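Local coordinates for protein extracellular ligand-binding receptor (Sphaerobacter thermophilus, PDB 4ZPJ) that probably captures a small extracellular ligand for uptake by an ABC transporter, as a substrate-binding receptor of the leucine-binding protein family, and binds zinc ions, at residues A[195-200]-A[252-257]; A[190-195]-A[280-285]. All blocks are in the same frame, centred on the assembly; numbering follows the deposited sequence.

How the contacts relate
Running from the N terminus, the chain leaves helix 180-188 through 190-195, the first half of contact 2, and enters strand 194-200, the first half of contact 1; M195 belongs to both. Helix 203-218, strand 222-229 and helix 237-246 follow before 252-257 returns beside 195-200 and closes contact 1. Helix 261-272 then leads to 280-285, which closes contact 2, so the smaller loop is nested inside the larger. Three strands of one parallel sheet are tied in this way. Strand 252-256 lies between the other two, and probable hydrogen bonds from I282 N to V253 O and from S284 N to A255 O (both 2.8 Å) join the second segments of contacts 1 and 2.

Contact 1: residues A[195-200]-A[252-257]; sequences MVLHAA and AVFAFH
Strands 195-200 and 252-256 are parallel neighbours in the four-stranded α/β sheet of one lobe of this periplasmic-binding-protein fold; the axes of the two segments approach to 4.7 Å at 11°. Five backbone hydrogen bonds run between the strands. V196 and H198 each use both N and O toward 252-256, V196 N donating to A252 O (3.0 Å) and H198 N to F254 O (2.8 Å), while their carbonyls accept from F254 N and F256 N. A200 N to F256 O continues the register, and L197 and A199 turn their amides to strand 222-229.

The polar side chains meet on the face of V196 and A255, which helix 261-272 packs against. H198, with CG anti to its backbone N, brings its ring tip to tip with H257, NE2 to NE2 at 3.0 Å, a bond bent to 133°. The ring planes stand at 57° and meet rim to rim. Each ring is held at its other nitrogen, H198 ND1 by V227 O and H257 ND1 by D287 OD2; these bonds, with F266 stacked on H198, restrict the rotation of each ring. An alanine at H257 would remove both imidazole bonds and would probably loosen the H198 ring.

Apolar contacts occupy the other face, under helix 203-218. L197 CD2 lies 3.9 Å from F254 CB, and selenomethionine M195 bends at chi3 to set CE 3.7 Å from that same F254 CB.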
HETATM    1  N   MSE A 195      -0.844 -23.719  -7.424  1.00 43.77           N
HETATM    2  CA  MSE A 195      -1.610 -22.925  -6.444  1.00 42.43           C
HETATM    3  C   MSE A 195      -2.961 -22.527  -6.949  1.00 43.09           C
HETATM    4  O   MSE A 195      -3.167 -22.490  -8.157  1.00 42.01           O
HETATM    5  CB  MSE A 195      -0.833 -21.687  -6.001  1.00 41.00           C
HETATM    6  CG  MSE A 195       0.360 -22.087  -5.134  1.00 40.10           C
HETATM    7 SE   MSE A 195       1.273 -20.602  -4.266  0.65 39.86          SE
HETATM    8  CE  MSE A 195      -0.288 -19.737  -3.384  1.00 38.16           C
ATOM      9  N   VAL A 196      -3.875 -22.290  -5.997  1.00 43.69           N
ATOM     10  CA  VAL A 196      -5.186 -21.689  -6.201  1.00 43.92           C
ATOM     11  C   VAL A 196      -5.153 -20.248  -5.742  1.00 41.72           C
ATOM     12  O   VAL A 196      -4.533 -19.914  -4.704  1.00 43.08           O
ATOM     13  CB  VAL A 196      -6.277 -22.393  -5.380  1.00 46.63           C
ATOM     14  CG1 VAL A 196      -7.632 -21.713  -5.520  1.00 46.99           C
ATOM     15  CG2 VAL A 196      -6.421 -23.823  -5.845  1.00 51.12           C
ATOM     16  N   LEU A 197      -5.841 -19.395  -6.491  1.00 40.70           N
ATOM     17  CA  LEU A 197      -5.925 -17.979  -6.167  1.00 40.94           C
ATOM     18  C   LEU A 197      -7.345 -17.595  -5.803  1.00 41.72           C
ATOM     19  O   LEU A 197      -8.296 -18.056  -6.419  1.00 43.59           O
ATOM     20  CB  LEU A 197      -5.507 -17.142  -7.370  1.00 41.38           C
ATOM     21  CG  LEU A 197      -4.151 -17.355  -8.013  1.00 40.55           C
ATOM     22  CD1 LEU A 197      -3.909 -16.283  -9.074  1.00 41.67           C
ATOM     23  CD2 LEU A 197      -3.097 -17.283  -6.926  1.00 40.46           C
ATOM     24  N   HIS A 198      -7.474 -16.700  -4.844  1.00 40.04           N
ATOM     25  CA  HIS A 198      -8.742 -16.222  -4.451  1.00 43.02           C
ATOM     26  C   HIS A 198      -8.710 -14.759  -4.131  1.00 41.87           C
ATOM     27  O   HIS A 198      -7.767 -14.302  -3.494  1.00 47.43           O
ATOM     28  CB  HIS A 198      -9.204 -17.005  -3.221  1.00 44.35           C
ATOM     29  CG  HIS A 198     -10.331 -16.367  -2.502  1.00 43.43           C
ATOM     30  ND1 HIS A 198     -11.601 -16.330  -3.022  1.00 44.46           N
ATOM     31  CD2 HIS A 198     -10.384 -15.717  -1.315  1.00 43.63           C
ATOM     32  CE1 HIS A 198     -12.402 -15.731  -2.167  1.00 43.78           C
ATOM     33  NE2 HIS A 198     -11.687 -15.334  -1.133  1.00 44.08           N
ATOM     34  N   ALA A 199      -9.719 -14.014  -4.575  1.00 41.25           N
ATOM     35  CA  ALA A 199      -9.839 -12.603  -4.220  1.00 40.06           C
ATOM     36  C   ALA A 199     -11.231 -12.099  -4.158  1.00 41.46           C
ATOM     37  O   ALA A 199     -12.129 -12.646  -4.797  1.00 43.57           O
ATOM     38  CB  ALA A 199      -9.094 -11.742  -5.218  1.00 39.39           C
ATOM     39  N   ALA A 200     -11.395 -10.991  -3.444  1.00 41.91           N
ATOM     40  CA  ALA A 200     -12.616 -10.218  -3.531  1.00 46.20           C
ATOM     41  C   ALA A 200     -12.738  -9.755  -4.971  1.00 47.11           C
ATOM     42  O   ALA A 200     -11.722  -9.469  -5.623  1.00 50.32           O
ATOM     43  CB  ALA A 200     -12.552  -9.015  -2.609  1.00 45.19           C
ATOM     44  N   ALA A 252      -1.291 -25.075  -2.332  1.00 45.42           N
ATOM     45  CA  ALA A 252      -1.500 -23.869  -1.479  1.00 47.62           C
ATOM     46  C   ALA A 252      -2.461 -22.892  -2.107  1.00 43.44           C
ATOM     47  O   ALA A 252      -2.746 -23.005  -3.277  1.00 45.20           O
ATOM     48  CB  ALA A 252      -0.182 -23.127  -1.173  1.00 44.32           C
ATOM     49  N   VAL A 253      -2.899 -21.913  -1.329  1.00 39.48           N
ATOM     50  CA  VAL A 253      -3.827 -20.905  -1.789  1.00 40.62           C
ATOM     51  C   VAL A 253      -3.258 -19.539  -1.512  1.00 38.64           C
ATOM     52  O   VAL A 253      -2.706 -19.368  -0.481  1.00 40.47           O
ATOM     53  CB  VAL A 253      -5.133 -20.981  -0.956  1.00 40.75           C
ATOM     54  CG1 VAL A 253      -6.138 -19.936  -1.420  1.00 39.59           C
ATOM     55  CG2 VAL A 253      -5.706 -22.359  -1.084  1.00 43.10           C
ATOM     56  N   PHE A 254      -3.406 -18.589  -2.418  1.00 37.96           N
ATOM     57  CA  PHE A 254      -3.154 -17.183  -2.133  1.00 37.74           C
ATOM     58  C   PHE A 254      -4.502 -16.460  -2.113  1.00 39.02           C
ATOM     59  O   PHE A 254      -5.293 -16.669  -3.020  1.00 41.81           O
ATOM     60  CB  PHE A 254      -2.255 -16.555  -3.190  1.00 37.28           C
ATOM     61  CG  PHE A 254      -2.233 -15.029  -3.153  1.00 38.02           C
ATOM     62  CD1 PHE A 254      -1.428 -14.335  -2.248  1.00 40.18           C
ATOM     63  CD2 PHE A 254      -2.996 -14.299  -4.008  1.00 40.55           C
ATOM     64  CE1 PHE A 254      -1.430 -12.934  -2.193  1.00 39.56           C
ATOM     65  CE2 PHE A 254      -3.006 -12.907  -3.973  1.00 40.37           C
ATOM     66  CZ  PHE A 254      -2.233 -12.227  -3.078  1.00 39.03           C
ATOM     67  N   ALA A 255      -4.762 -15.627  -1.102  1.00 38.61           N
ATOM     68  CA  ALA A 255      -6.011 -14.857  -0.991  1.00 37.64           C
ATOM     69  C   ALA A 255      -5.813 -13.365  -0.648  1.00 37.90           C
ATOM     70  O   ALA A 255      -4.991 -12.981   0.242  1.00 37.82           O
ATOM     71  CB  ALA A 255      -6.894 -15.474   0.046  1.00 39.32           C
ATOM     72  N   PHE A 256      -6.576 -12.533  -1.353  1.00 36.30           N
ATOM     73  CA  PHE A 256      -6.615 -11.079  -1.136  1.00 36.95           C
ATOM     74  C   PHE A 256      -8.025 -10.528  -1.026  1.00 38.23           C
ATOM     75  O   PHE A 256      -8.879 -10.821  -1.862  1.00 38.05           O
ATOM     76  CB  PHE A 256      -5.925 -10.370  -2.293  1.00 37.41           C
ATOM     77  CG  PHE A 256      -6.180  -8.907  -2.337  1.00 38.25           C
ATOM     78  CD1 PHE A 256      -7.296  -8.398  -3.012  1.00 39.44           C
ATOM     79  CD2 PHE A 256      -5.296  -8.030  -1.735  1.00 39.10           C
ATOM     80  CE1 PHE A 256      -7.538  -7.032  -3.057  1.00 39.16           C
ATOM     81  CE2 PHE A 256      -5.529  -6.648  -1.772  1.00 39.71           C
ATOM     82  CZ  PHE A 256      -6.648  -6.154  -2.444  1.00 40.31           C
ATOM     83  N   HIS A 257      -8.258  -9.711  -0.000  1.00 41.52           N
ATOM     84  CA  HIS A 257      -9.515  -8.979   0.172  1.00 42.25           C
ATOM     85  C   HIS A 257      -9.290  -7.544   0.501  1.00 42.80           C
ATOM     86  O   HIS A 257     -10.241  -6.800   0.615  1.00 46.78           O
ATOM     87  CB  HIS A 257     -10.325  -9.559   1.311  1.00 42.82           C
ATOM     88  CG  HIS A 257     -10.665 -10.979   1.121  1.00 45.22           C
ATOM     89  ND1 HIS A 257      -9.783 -12.002   1.421  1.00 46.41           N
ATOM     90  CD2 HIS A 257     -11.755 -11.556   0.573  1.00 46.73           C
ATOM     91  CE1 HIS A 257     -10.349 -13.154   1.120  1.00 46.21           C
ATOM     92  NE2 HIS A 257     -11.529 -12.907   0.567  1.00 47.36           N
TER

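Contact 2: residues A[190-195]-A[280-285]; sequences LGYRRM and PLIPSG
The backbones of 190-195 and 280-285 stay well apart, with nearest CA pairs Y192 to P280 at 9.6 Å and M195 to L281 at 9.7 Å, a spacing consistent with strand 252-256 lying between the two strands, so side chains alone bridge the gap.

One methyl group gathers three of them. I282 extends with CD1 anti to CA (chi2 175°), and this CD1 meets L190 CD1, Y192 CE2 and M195 CE. Against Y192 it arrives at the ring edge, near the ring plane, 4.4 Å from CE2. L190 CD1 is the loosest of the three neighbours at 4.5 Å, whereas M195, a selenomethionine, offers its terminal CE. A186 of helix 180-188 also touches Y192, M195 and I282, which places the cluster beneath that helix.

The Y192 ring is positioned from two directions. Its CG is anti to the carbonyl carbon (chi1 -59°), and L190 CB sits over the ring centre, 3.7 Å above the plane. At the far end the phenol reaches P280 obliquely: OH approaches P280 CB to 3.1 Å, a tight oxygen-carbon contact, and CZ follows at 3.7 Å.

In the turn itself, G191 is the first residue after helix 180-188 to leave helical backbone angles, and its positive phi (84°) suits glycine because a CB would jam against the preceding carbonyl oxygen. R193 NH1 donates to Y192 O from above the carbonyl plane and also to Y187 O.

Together these contacts form apolar packing at the start of a parallel α/β sheet, where the turn from helix 180-188 into strand 194-200 meets the beginning of edge strand 281-283 in a periplasmic-binding-protein lobe.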
ATOM      1  N   LEU A 190       9.170 -22.458   0.016  1.00 41.67           N
ATOM      2  CA  LEU A 190       8.165 -23.425   0.514  1.00 43.67           C
ATOM      3  C   LEU A 190       7.939 -24.671  -0.352  1.00 47.44           C
ATOM      4  O   LEU A 190       7.281 -25.632   0.100  1.00 50.63           O
ATOM      5  CB  LEU A 190       6.808 -22.729   0.774  1.00 41.23           C
ATOM      6  CG  LEU A 190       6.896 -21.598   1.804  1.00 40.59           C
ATOM      7  CD1 LEU A 190       5.564 -20.808   1.875  1.00 37.40           C
ATOM      8  CD2 LEU A 190       7.341 -22.148   3.181  1.00 41.27           C
ATOM      9  N   GLY A 191       8.430 -24.677  -1.590  1.00 45.42           N
ATOM     10  CA  GLY A 191       8.303 -25.870  -2.404  1.00 45.90           C
ATOM     11  C   GLY A 191       6.993 -26.040  -3.141  1.00 47.36           C
ATOM     12  O   GLY A 191       6.753 -27.087  -3.741  1.00 47.03           O
ATOM     13  N   TYR A 192       6.146 -25.015  -3.144  1.00 46.99           N
ATOM     14  CA  TYR A 192       4.836 -25.138  -3.776  1.00 45.25           C
ATOM     15  C   TYR A 192       4.966 -25.062  -5.281  1.00 44.90           C
ATOM     16  O   TYR A 192       5.751 -24.285  -5.819  1.00 45.45           O
ATOM     17  CB  TYR A 192       3.878 -24.028  -3.267  1.00 44.61           C
ATOM     18  CG  TYR A 192       3.647 -24.022  -1.775  1.00 43.13           C
ATOM     19  CD1 TYR A 192       3.765 -25.194  -0.994  1.00 46.42           C
ATOM     20  CD2 TYR A 192       3.258 -22.860  -1.145  1.00 43.35           C
ATOM     21  CE1 TYR A 192       3.554 -25.161   0.394  1.00 45.93           C
ATOM     22  CE2 TYR A 192       3.054 -22.810   0.218  1.00 44.84           C
ATOM     23  CZ  TYR A 192       3.198 -23.947   0.985  1.00 47.26           C
ATOM     24  OH  TYR A 192       2.975 -23.821   2.352  1.00 51.76           O
ATOM     25  N   ARG A 193       4.182 -25.865  -5.972  1.00 46.41           N
ATOM     26  CA  ARG A 193       4.281 -25.944  -7.418  1.00 47.64           C
ATOM     27  C   ARG A 193       2.998 -25.587  -8.113  1.00 47.23           C
ATOM     28  O   ARG A 193       3.029 -25.139  -9.267  1.00 45.72           O
ATOM     29  CB  ARG A 193       4.742 -27.346  -7.873  1.00 49.96           C
ATOM     30  CG  ARG A 193       6.155 -27.682  -7.418  1.00 51.88           C
ATOM     31  CD  ARG A 193       7.155 -26.725  -8.068  1.00 51.17           C
ATOM     32  NE  ARG A 193       8.535 -26.908  -7.622  1.00 53.09           N
ATOM     33  CZ  ARG A 193       9.177 -26.194  -6.682  1.00 53.13           C
ATOM     34  NH1 ARG A 193       8.593 -25.193  -5.995  1.00 48.00           N
ATOM     35  NH2 ARG A 193      10.450 -26.489  -6.430  1.00 50.34           N
ATOM     36  N   ARG A 194       1.878 -25.807  -7.438  1.00 47.64           N
ATOM     37  CA  ARG A 194       0.563 -25.629  -8.029  1.00 49.03           C
ATOM     38  C   ARG A 194      -0.264 -24.842  -7.036  1.00 46.25           C
ATOM     39  O   ARG A 194      -0.372 -25.245  -5.877  1.00 46.58           O
ATOM     40  CB  ARG A 194      -0.029 -27.023  -8.245  1.00 55.76           C
ATOM     41  CG  ARG A 194       0.346 -27.695  -9.569  1.00 62.35           C
ATOM     42  CD  ARG A 194       0.651 -29.214  -9.502  1.00 71.57           C
ATOM     43  NE  ARG A 194      -0.297 -30.106  -8.790  1.00 79.62           N
ATOM     44  CZ  ARG A 194      -0.135 -30.628  -7.549  1.00 86.67           C
ATOM     45  NH1 ARG A 194      -1.084 -31.420  -7.053  1.00 83.90           N
ATOM     46  NH2 ARG A 194       0.938 -30.367  -6.771  1.00 86.87           N
HETATM   47  N   MSE A 195      -0.844 -23.719  -7.424  1.00 43.77           N
HETATM   48  CA  MSE A 195      -1.610 -22.925  -6.444  1.00 42.43           C
HETATM   49  C   MSE A 195      -2.961 -22.527  -6.949  1.00 43.09           C
HETATM   50  O   MSE A 195      -3.167 -22.490  -8.157  1.00 42.01           O
HETATM   51  CB  MSE A 195      -0.833 -21.687  -6.001  1.00 41.00           C
HETATM   52  CG  MSE A 195       0.360 -22.087  -5.134  1.00 40.10           C
HETATM   53 SE   MSE A 195       1.273 -20.602  -4.266  0.65 39.86          SE
HETATM   54  CE  MSE A 195      -0.288 -19.737  -3.384  1.00 38.16           C
ATOM     55  N   PRO A 280      -2.272 -25.057   3.011  1.00 43.32           N
ATOM     56  CA  PRO A 280      -1.499 -23.839   3.300  1.00 43.35           C
ATOM     57  C   PRO A 280      -2.061 -22.630   2.615  1.00 39.11           C
ATOM     58  O   PRO A 280      -2.476 -22.694   1.470  1.00 39.84           O
ATOM     59  CB  PRO A 280      -0.087 -24.161   2.758  1.00 43.14           C
ATOM     60  CG  PRO A 280      -0.019 -25.684   2.809  1.00 44.95           C
ATOM     61  CD  PRO A 280      -1.424 -26.149   2.490  1.00 45.61           C
ATOM     62  N   LEU A 281      -2.034 -21.520   3.317  1.00 39.00           N
ATOM     63  CA  LEU A 281      -2.628 -20.298   2.822  1.00 39.30           C
ATOM     64  C   LEU A 281      -1.610 -19.183   2.940  1.00 39.79           C
ATOM     65  O   LEU A 281      -0.970 -19.048   3.992  1.00 38.28           O
ATOM     66  CB  LEU A 281      -3.846 -19.973   3.658  1.00 39.56           C
ATOM     67  CG  LEU A 281      -4.425 -18.581   3.502  1.00 39.72           C
ATOM     68  CD1 LEU A 281      -4.971 -18.387   2.112  1.00 40.58           C
ATOM     69  CD2 LEU A 281      -5.516 -18.400   4.530  1.00 40.88           C
ATOM     70  N   ILE A 282      -1.478 -18.380   1.871  1.00 37.98           N
ATOM     71  CA  ILE A 282      -0.668 -17.196   1.896  1.00 36.07           C
ATOM     72  C   ILE A 282      -1.656 -16.062   1.745  1.00 39.03           C
ATOM     73  O   ILE A 282      -2.263 -15.874   0.671  1.00 38.53           O
ATOM     74  CB  ILE A 282       0.355 -17.172   0.760  1.00 36.15           C
ATOM     75  CG1 ILE A 282       1.373 -18.286   0.970  1.00 38.33           C
ATOM     76  CG2 ILE A 282       0.992 -15.801   0.661  1.00 33.43           C
ATOM     77  CD1 ILE A 282       2.369 -18.446  -0.135  1.00 38.50           C
ATOM     78  N   PRO A 283      -1.881 -15.338   2.840  1.00 38.70           N
ATOM     79  CA  PRO A 283      -2.702 -14.180   2.761  1.00 37.33           C
ATOM     80  C   PRO A 283      -1.952 -13.060   2.150  1.00 37.13           C
ATOM     81  O   PRO A 283      -0.725 -12.988   2.234  1.00 34.79           O
ATOM     82  CB  PRO A 283      -2.966 -13.797   4.216  1.00 38.65           C
ATOM     83  CG  PRO A 283      -2.301 -14.796   5.066  1.00 39.12           C
ATOM     84  CD  PRO A 283      -1.321 -15.539   4.185  1.00 39.58           C
ATOM     85  N   SER A 284      -2.702 -12.145   1.567  1.00 38.03           N
ATOM     86  CA  SER A 284      -2.132 -10.866   1.212  1.00 37.84           C
ATOM     87  C   SER A 284      -1.720 -10.141   2.485  1.00 35.84           C
ATOM     88  O   SER A 284      -2.418 -10.215   3.523  1.00 33.59           O
ATOM     89  CB  SER A 284      -3.160 -10.019   0.465  1.00 40.15           C
ATOM     90  OG  SER A 284      -2.822  -8.655   0.525  1.00 40.08           O
ATOM     91  N   GLY A 285      -0.637  -9.385   2.385  1.00 31.50           N
ATOM     92  CA  GLY A 285      -0.242  -8.497   3.468  1.00 32.55           C
ATOM     93  C   GLY A 285      -1.319  -7.552   3.897  1.00 34.61           C
ATOM     94  O   GLY A 285      -1.416  -7.197   5.062  1.00 34.47           O
TER